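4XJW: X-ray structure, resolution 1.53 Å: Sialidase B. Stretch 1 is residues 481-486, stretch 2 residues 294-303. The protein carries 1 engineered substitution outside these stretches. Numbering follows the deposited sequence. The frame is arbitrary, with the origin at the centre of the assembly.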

# COMPACT_ATOMS: atom_id res chain seq x y z
N SER A 481 -24.12 2.77 13.10
CA SER A 481 -24.26 2.54 14.54
C SER A 481 -24.48 3.85 15.27
O SER A 481 -23.77 4.83 15.04
CB SER A 481 -23.03 1.85 15.13
OG SER A 481 -23.14 1.76 16.55
N ASP A 482 -25.45 3.85 16.17
CA ASP A 482 -25.72 5.00 17.01
C ASP A 482 -25.31 4.74 18.45
O ASP A 482 -25.56 5.56 19.34
CB ASP A 482 -27.21 5.36 16.93
CG ASP A 482 -27.61 5.85 15.55
OD1 ASP A 482 -26.84 6.61 14.94
OD2 ASP A 482 -28.71 5.48 15.08
N ASP A 483 -24.67 3.60 18.70
CA ASP A 483 -24.22 3.25 20.04
C ASP A 483 -22.77 2.76 20.12
O ASP A 483 -22.50 1.72 20.71
CB ASP A 483 -25.16 2.20 20.67
CG ASP A 483 -25.26 0.93 19.84
OD1 ASP A 483 -24.56 0.83 18.80
OD2 ASP A 483 -26.01 0.02 20.25
N SER A 484 -21.86 3.53 19.53
CA SER A 484 -20.42 3.27 19.68
C SER A 484 -20.00 1.93 19.08
O SER A 484 -19.00 1.34 19.49
CB SER A 484 -20.02 3.34 21.17
OG SER A 484 -20.53 4.50 21.80
N GLY A 485 -20.77 1.44 18.11
CA GLY A 485 -20.44 0.21 17.43
C GLY A 485 -20.93 -1.04 18.13
O GLY A 485 -20.58 -2.16 17.74
N GLN A 486 -21.74 -0.87 19.17
CA GLN A 486 -22.30 -2.01 19.89
C GLN A 486 -23.32 -2.74 19.01
O GLN A 486 -23.36 -3.97 19.00
CB GLN A 486 -22.96 -1.57 21.20
CG GLN A 486 -21.98 -1.19 22.29
CD GLN A 486 -22.68 -0.74 23.56
OE1 GLN A 486 -22.98 -1.56 24.44
NE2 GLN A 486 -22.97 0.55 23.66
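Stretch 2, residues 294-303: EDKKSGKTIL

Stretch 2 meets stretch 1 as one loop folded against the tip of another, a small and mostly polar contact that buries 243 Å² and is centred on Ser 484. Stretch 1 makes a type I' turn from Asp 483 to Gln 486, closed by a backbone hydrogen bond from Gln 486 N to Asp 483 O (3.1 Å). Ser 484 and Gly 485 both have positive phi; at the angles of Gly 485 a CB would be jammed against the carbonyl oxygen of Ser 484, so glycine suits this corner.

Stretch 2 leaves Glu 294, passes through helical backbone angles at residues 296-298 without regular helical bonds, turns at Gly 299, again with positive phi, and enters a strand at Thr 301. Asp 295 N donates to Lys 300 O (2.8 Å), tying the loop together at its base. The closest CA atoms across the contact are those of Ser 484 and Asp 295, 6.1 Å apart, while the CA atoms of Gly 485 and Ile 302 lie 7.8 Å apart.

Ser 484 points toward stretch 2, and its OG donates to Asp 295 OD2 at 2.7 Å. A carboxylate suits Asp 295, because the same OD2 also accepts from Ser 298 N (2.9 Å) and Ser 298 OG (2.6 Å), so the group that holds its own loop also receives the turn. Asp 295 OD1 accepts from a water at 2.9 Å, and that water in turn accepts from Ser 484 N at 2.7 Å, giving Ser 484 a second, indirect link.

Lys 297 has the length to reach farther along stretch 1: its NZ donates to Asp 482 O at 2.9 Å, a bond to the backbone rather than the carboxylate. Ile 302 packs its side chain against the turn, with CD1 3.4 Å from Ser 484 O, a van der Waals contact.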

# COMPACT_ATOMS: atom_id res chain seq x y z
N GLU A 294 -13.62 7.89 14.73
CA GLU A 294 -13.61 8.17 16.16
C GLU A 294 -15.03 8.40 16.64
O GLU A 294 -15.80 9.10 15.98
CB GLU A 294 -12.71 9.36 16.51
CG GLU A 294 -12.61 9.61 18.02
CD GLU A 294 -11.51 10.60 18.37
OE1 GLU A 294 -11.52 11.71 17.80
OE2 GLU A 294 -10.63 10.26 19.19
N ASP A 295 -15.36 7.82 17.79
CA ASP A 295 -16.70 7.95 18.37
C ASP A 295 -16.73 9.02 19.45
O ASP A 295 -15.96 8.96 20.41
CB ASP A 295 -17.15 6.61 18.94
CG ASP A 295 -18.46 6.71 19.70
OD1 ASP A 295 -19.37 7.43 19.22
OD2 ASP A 295 -18.58 6.06 20.75
N LYS A 296 -17.62 10.00 19.30
CA LYS A 296 -17.72 11.06 20.30
C LYS A 296 -18.33 10.58 21.61
O LYS A 296 -17.92 11.00 22.70
CB LYS A 296 -18.52 12.24 19.75
CG LYS A 296 -17.71 13.14 18.83
CD LYS A 296 -18.58 14.24 18.24
CE LYS A 296 -19.68 13.66 17.38
NZ LYS A 296 -20.46 14.72 16.67
N LYS A 297 -19.30 9.67 21.53
CA LYS A 297 -19.97 9.19 22.74
C LYS A 297 -19.01 8.53 23.72
O LYS A 297 -18.85 9.00 24.86
CB LYS A 297 -21.11 8.23 22.38
CG LYS A 297 -21.96 7.84 23.58
CD LYS A 297 -23.07 6.88 23.19
CE LYS A 297 -24.08 7.52 22.25
NZ LYS A 297 -25.25 6.62 21.97
N SER A 298 -18.37 7.45 23.30
CA SER A 298 -17.46 6.70 24.16
C SER A 298 -16.08 7.32 24.18
O SER A 298 -15.31 7.11 25.12
CB SER A 298 -17.36 5.24 23.70
OG SER A 298 -16.78 5.15 22.40
N GLY A 299 -15.75 8.07 23.13
CA GLY A 299 -14.39 8.57 22.95
C GLY A 299 -13.45 7.55 22.32
O GLY A 299 -12.28 7.85 22.09
N LYS A 300 -13.96 6.34 22.04
CA LYS A 300 -13.15 5.27 21.48
C LYS A 300 -12.84 5.50 20.00
O LYS A 300 -13.60 6.15 19.28
CB LYS A 300 -13.84 3.90 21.64
CG LYS A 300 -14.00 3.42 23.08
CD LYS A 300 -14.63 2.04 23.12
CE LYS A 300 -14.86 1.57 24.56
NZ LYS A 300 -15.58 0.26 24.61
N THR A 301 -11.71 4.98 19.56
CA THR A 301 -11.42 4.92 18.14
C THR A 301 -11.86 3.54 17.71
O THR A 301 -11.62 2.55 18.41
CB THR A 301 -9.91 5.10 17.87
OG1 THR A 301 -9.47 6.33 18.44
CG2 THR A 301 -9.64 5.12 16.38
N ILE A 302 -12.53 3.47 16.56
CA ILE A 302 -13.06 2.22 16.06
C ILE A 302 -12.46 1.87 14.70
O ILE A 302 -12.45 2.70 13.79
CB ILE A 302 -14.59 2.28 15.98
CG1 ILE A 302 -15.16 2.50 17.39
CG2 ILE A 302 -15.14 1.03 15.32
CD1 ILE A 302 -16.66 2.70 17.41
N LEU A 303 -11.94 0.66 14.57
CA LEU A 303 -11.35 0.22 13.30
C LEU A 303 -12.05 -1.03 12.80
O LEU A 303 -12.25 -1.99 13.55
CB LEU A 303 -9.83 -0.01 13.48
CG LEU A 303 -8.99 -0.48 12.27
CD1 LEU A 303 -7.55 -0.02 12.41
CD2 LEU A 303 -9.00 -1.99 12.14
O HOH W 1 -21.94 6.20 18.93